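Local coordinates for extracellular solute-binding protein, family 5 (Chelativorans sp., PDB 6WM6) that binds EDTA and other aminopolycarboxylates in the periplasm, probably delivering them to an ABC transporter for uptake, at residues A[353-358]-A[512-517]; A[348-353]-A[365-370]. One frame throughout, in Å; residues are numbered along the deposited sequence.

Contact 1: A[353-358]-A[512-517]; sequences SVMFLP and SEADEL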
# COMPACT_ATOMS: atom_id res chain seq x y z
N SER A 353 -10.54 -13.52 0.20
CA SER A 353 -9.67 -13.68 1.36
C SER A 353 -9.42 -12.30 1.94
O SER A 353 -9.48 -11.30 1.24
CB SER A 353 -8.34 -14.26 0.87
OG SER A 353 -7.32 -14.20 1.86
N VAL A 354 -9.13 -12.26 3.25
CA VAL A 354 -8.72 -11.01 3.90
C VAL A 354 -7.23 -11.01 4.21
O VAL A 354 -6.74 -10.07 4.86
CB VAL A 354 -9.57 -10.65 5.13
CG1 VAL A 354 -10.99 -10.33 4.71
CG2 VAL A 354 -9.54 -11.74 6.18
N MET A 355 -6.49 -12.00 3.75
CA MET A 355 -5.07 -12.07 4.00
C MET A 355 -4.20 -12.26 2.77
O MET A 355 -2.98 -12.00 2.86
CB MET A 355 -4.74 -13.14 5.02
CG MET A 355 -5.34 -12.75 6.38
SD MET A 355 -4.89 -13.86 7.68
CE MET A 355 -5.96 -13.23 8.96
N PHE A 356 -4.77 -12.66 1.65
CA PHE A 356 -4.03 -12.94 0.43
C PHE A 356 -4.76 -12.33 -0.76
O PHE A 356 -5.98 -12.47 -0.88
CB PHE A 356 -3.96 -14.46 0.17
CG PHE A 356 -3.41 -15.26 1.32
CD1 PHE A 356 -2.04 -15.32 1.56
CD2 PHE A 356 -4.25 -15.98 2.13
CE1 PHE A 356 -1.54 -16.09 2.60
CE2 PHE A 356 -3.75 -16.75 3.18
CZ PHE A 356 -2.40 -16.80 3.40
N LEU A 357 -4.01 -11.70 -1.65
CA LEU A 357 -4.55 -11.32 -2.95
C LEU A 357 -4.75 -12.58 -3.79
O LEU A 357 -4.13 -13.62 -3.52
CB LEU A 357 -3.58 -10.39 -3.67
CG LEU A 357 -3.29 -9.04 -3.00
CD1 LEU A 357 -2.12 -8.36 -3.74
CD2 LEU A 357 -4.49 -8.14 -2.98
N PRO A 358 -5.57 -12.49 -4.84
CA PRO A 358 -5.86 -13.70 -5.64
C PRO A 358 -4.63 -14.35 -6.25
O PRO A 358 -4.69 -15.56 -6.55
CB PRO A 358 -6.82 -13.17 -6.72
CG PRO A 358 -7.57 -12.08 -6.00
CD PRO A 358 -6.50 -11.39 -5.16
N SER A 512 -3.02 -19.44 6.38
CA SER A 512 -4.33 -19.81 5.87
C SER A 512 -5.32 -20.10 7.00
O SER A 512 -6.50 -19.78 6.88
CB SER A 512 -4.23 -21.02 4.93
OG SER A 512 -3.55 -20.67 3.74
N GLU A 513 -4.86 -20.73 8.09
CA GLU A 513 -5.75 -21.02 9.21
C GLU A 513 -6.30 -19.74 9.83
O GLU A 513 -7.47 -19.69 10.24
CB GLU A 513 -5.02 -21.87 10.25
CG GLU A 513 -5.95 -22.38 11.33
CD GLU A 513 -5.25 -23.15 12.45
OE1 GLU A 513 -4.01 -23.32 12.41
OE2 GLU A 513 -5.96 -23.60 13.38
N ALA A 514 -5.48 -18.70 9.91
CA ALA A 514 -5.95 -17.43 10.45
C ALA A 514 -6.96 -16.78 9.51
O ALA A 514 -7.92 -16.18 9.97
CB ALA A 514 -4.78 -16.48 10.70
N ASP A 515 -6.76 -16.91 8.20
CA ASP A 515 -7.73 -16.39 7.24
C ASP A 515 -9.08 -17.07 7.43
O ASP A 515 -10.13 -16.40 7.39
CB ASP A 515 -7.18 -16.59 5.83
CG ASP A 515 -7.81 -15.70 4.77
OD1 ASP A 515 -8.40 -14.63 5.07
OD2 ASP A 515 -7.68 -16.06 3.58
N GLU A 516 -9.09 -18.38 7.65
CA GLU A 516 -10.34 -19.10 7.89
C GLU A 516 -11.03 -18.56 9.13
O GLU A 516 -12.23 -18.27 9.11
CB GLU A 516 -10.06 -20.61 8.06
CG GLU A 516 -9.38 -21.29 6.87
CD GLU A 516 -10.28 -21.68 5.73
OE1 GLU A 516 -11.51 -21.58 5.86
OE2 GLU A 516 -9.75 -22.11 4.66
N LEU A 517 -10.30 -18.42 10.24
CA LEU A 517 -10.90 -17.93 11.48
C LEU A 517 -11.37 -16.49 11.33
O LEU A 517 -12.40 -16.11 11.88
CB LEU A 517 -9.89 -18.06 12.62
CG LEU A 517 -9.51 -19.48 13.02
CD1 LEU A 517 -8.37 -19.47 14.02
CD2 LEU A 517 -10.70 -20.26 13.57
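The ring of Phe356 and the carboxylate of Asp515 are the flat groups here, their planes 73° apart. One face of the ring carries CB of Met355, lying above the plane toward the rim, while at the ring's edge OD2 of Asp515 comes 3.7 Å from CD2 of Phe356. Asp515 has CG anti to its backbone N (chi1 -159°), which sends the carboxylate off helix 504-521 into the bend of the loop. There the two oxygens divide the loop's donors between them. The hydroxyl of Ser353 gives a short bond from OG to OD2 of Asp515, 2.6 Å, arriving from above the carboxylate plane, and the backbone N of Val354 reaches OD1 of Asp515 at 3.1 Å on the syn lone pair. Ser353 OG, itself anti to its backbone N (chi1 168°), faces into the turn that follows and accepts from Met355 N and Phe356 N, both at 3.0 Å: an ST turn and an ST motif sharing one oxygen. Met355 runs extended beyond CG and slides past Asp515 in the opposite direction, its sulfur SD 3.6 Å from the backbone N of Asp515 and its CE 3.9 Å from CB of Ala514. Phe475 and Leu511 also touch this methionine. Arg366 is a second partner of OD2 of Asp515, through a salt bridge. The buried carboxylate is thus gripped by a hydroxyl, a backbone N-H and a guanidinium, a setting that should favour its ionised form; the serine passes the hold on to two more N-H groups, so that one aspartate pins the loop's turn to the helix.

Contact 2: A[348-353]-A[365-370]; sequences WPHMGS and DRRGAR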
# COMPACT_ATOMS: atom_id res chain seq x y z
N TRP A 348 -11.91 -9.39 -14.23
CA TRP A 348 -11.45 -8.77 -12.98
C TRP A 348 -11.74 -9.72 -11.83
O TRP A 348 -12.89 -10.16 -11.66
CB TRP A 348 -12.15 -7.44 -12.75
CG TRP A 348 -11.34 -6.54 -11.86
CD1 TRP A 348 -11.57 -6.22 -10.54
CD2 TRP A 348 -10.13 -5.85 -12.23
NE1 TRP A 348 -10.58 -5.38 -10.09
CE2 TRP A 348 -9.69 -5.13 -11.10
CE3 TRP A 348 -9.39 -5.77 -13.41
CZ2 TRP A 348 -8.55 -4.34 -11.13
CZ3 TRP A 348 -8.26 -4.99 -13.44
CH2 TRP A 348 -7.86 -4.27 -12.30
N PRO A 349 -10.76 -10.07 -11.01
CA PRO A 349 -10.99 -11.13 -10.02
C PRO A 349 -11.72 -10.65 -8.78
O PRO A 349 -11.44 -9.57 -8.24
CB PRO A 349 -9.55 -11.58 -9.67
CG PRO A 349 -8.72 -10.38 -9.90
CD PRO A 349 -9.34 -9.64 -11.07
N HIS A 350 -12.64 -11.48 -8.31
CA HIS A 350 -13.12 -11.37 -6.93
C HIS A 350 -11.95 -11.60 -5.98
O HIS A 350 -11.00 -12.33 -6.27
CB HIS A 350 -14.14 -12.46 -6.65
CG HIS A 350 -15.46 -12.27 -7.31
ND1 HIS A 350 -16.34 -11.27 -6.95
CD2 HIS A 350 -16.08 -12.99 -8.29
CE1 HIS A 350 -17.44 -11.37 -7.69
NE2 HIS A 350 -17.29 -12.39 -8.53
N MET A 351 -12.03 -10.98 -4.80
CA MET A 351 -11.11 -11.28 -3.71
C MET A 351 -11.91 -11.86 -2.56
O MET A 351 -12.74 -11.14 -1.95
CB MET A 351 -10.32 -10.07 -3.28
CG MET A 351 -9.29 -10.41 -2.22
SD MET A 351 -8.15 -9.03 -2.03
CE MET A 351 -7.40 -9.46 -0.45
N GLY A 352 -11.71 -13.13 -2.27
CA GLY A 352 -12.47 -13.81 -1.24
C GLY A 352 -11.66 -14.20 -0.02
O GLY A 352 -12.04 -15.09 0.72
N SER A 353 -10.54 -13.52 0.20
CA SER A 353 -9.67 -13.68 1.36
C SER A 353 -9.42 -12.30 1.94
O SER A 353 -9.48 -11.30 1.24
CB SER A 353 -8.34 -14.26 0.87
OG SER A 353 -7.32 -14.20 1.86
N ASP A 365 -11.06 -18.73 -1.95
CA ASP A 365 -12.31 -17.99 -1.76
C ASP A 365 -12.99 -18.47 -0.47
O ASP A 365 -13.99 -19.20 -0.46
CB ASP A 365 -13.24 -18.12 -2.97
CG ASP A 365 -14.48 -17.26 -2.82
OD1 ASP A 365 -14.52 -16.46 -1.87
OD2 ASP A 365 -15.40 -17.40 -3.65
N ARG A 366 -12.43 -18.03 0.64
CA ARG A 366 -12.96 -18.34 1.96
C ARG A 366 -14.25 -17.57 2.24
O ARG A 366 -15.09 -18.04 3.02
CB ARG A 366 -11.87 -18.05 3.00
CG ARG A 366 -10.68 -18.99 2.78
CD ARG A 366 -9.47 -18.82 3.74
NE ARG A 366 -8.51 -19.86 3.38
CZ ARG A 366 -7.38 -19.66 2.71
NH1 ARG A 366 -6.95 -18.45 2.41
NH2 ARG A 366 -6.65 -20.71 2.34
N ARG A 367 -14.43 -16.43 1.59
CA ARG A 367 -15.68 -15.67 1.63
C ARG A 367 -16.84 -16.50 1.09
O ARG A 367 -17.84 -16.74 1.79
CB ARG A 367 -15.46 -14.41 0.79
CG ARG A 367 -16.62 -13.44 0.68
CD ARG A 367 -16.28 -12.32 -0.31
NE ARG A 367 -16.39 -12.75 -1.69
CZ ARG A 367 -16.34 -11.95 -2.74
NH1 ARG A 367 -16.13 -10.66 -2.58
NH2 ARG A 367 -16.52 -12.43 -3.97
N GLY A 368 -16.72 -16.98 -0.14
CA GLY A 368 -17.78 -17.76 -0.76
C GLY A 368 -17.99 -19.10 -0.10
O GLY A 368 -19.12 -19.60 -0.08
N ALA A 369 -16.94 -19.69 0.45
CA ALA A 369 -17.07 -20.96 1.14
C ALA A 369 -18.05 -20.86 2.30
O ALA A 369 -18.65 -21.86 2.70
CB ALA A 369 -15.71 -21.43 1.66
N ARG A 370 -18.24 -19.68 2.85
CA ARG A 370 -19.13 -19.43 3.98
C ARG A 370 -20.46 -18.87 3.55
O ARG A 370 -21.29 -18.56 4.42
CB ARG A 370 -18.43 -18.48 4.96
CG ARG A 370 -17.33 -19.19 5.72
CD ARG A 370 -16.25 -18.24 6.28
NE ARG A 370 -15.29 -19.06 7.01
CZ ARG A 370 -14.36 -19.83 6.45
NH1 ARG A 370 -14.17 -19.80 5.14
NH2 ARG A 370 -13.61 -20.60 7.22
O HOH W 1 -16.31 -9.17 -5.08
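Arg367 lays its guanidinium against the backbone of the loop, with O of Met351 over one face, 3.4 Å above the plane and toward the rim. CG is anti to the backbone N (chi1 -179°) and the chain stays extended until it bends at chi3 (77°), which carries the group along the loop to His350. The imidazole crosses it at about a right angle, its plane turned 69° from the guanidinium, and ND1 of His350 stands at the guanidinium edge, 3.2 Å from NH2 of Arg367. A water in the plane of both groups joins them, 2.8 Å from ND1 of His350 and accepting from NH1 of Arg367 at 2.9 Å. Pro526 O is a further acceptor for that NH1. The backbone is tied more directly: N of Arg367 donates to O of Gly352 at 2.9 Å, in the carbonyl plane on a lone pair. Asp365 is the N-cap of the short, weakly bonded helix 366-369, its OD1 accepting from Gly368 N at 2.8 Å. That same OD1 rests 3.4 Å from CA of Gly352, so the carboxylate lies directly against the glycine backbone. Met351 pairs through its backbone with Ile527, so the loop is stitched to strand 524-537; Arg367 leans on Phe525 of that strand, on Ala333 of helix 333-340 and on Met519, while Arg366 and Arg370 turn their charges to acidic residues of helix 504-521.

The two contacts share Ser353 and have their centres about 10 Å apart, on the same side of the chain's centre. Along the chain they interleave: 348-353 runs straight into 353-358, then comes 365-370, and 512-517 follows much later. Besides the aspartate's bridge, Glu516 reaches both Arg366 and Arg370, so the short helix 366-369 and the loop before it are fastened to one side of helix 504-521. CE of Met351 also packs on O of Phe356. Strand 524-537, which follows that helix and belongs to the larger mixed sheet, the one that also holds strand 305-311, backs both contacts. Together they anchor the long connection after helix 333-340 within one lobe of this solute-binding protein.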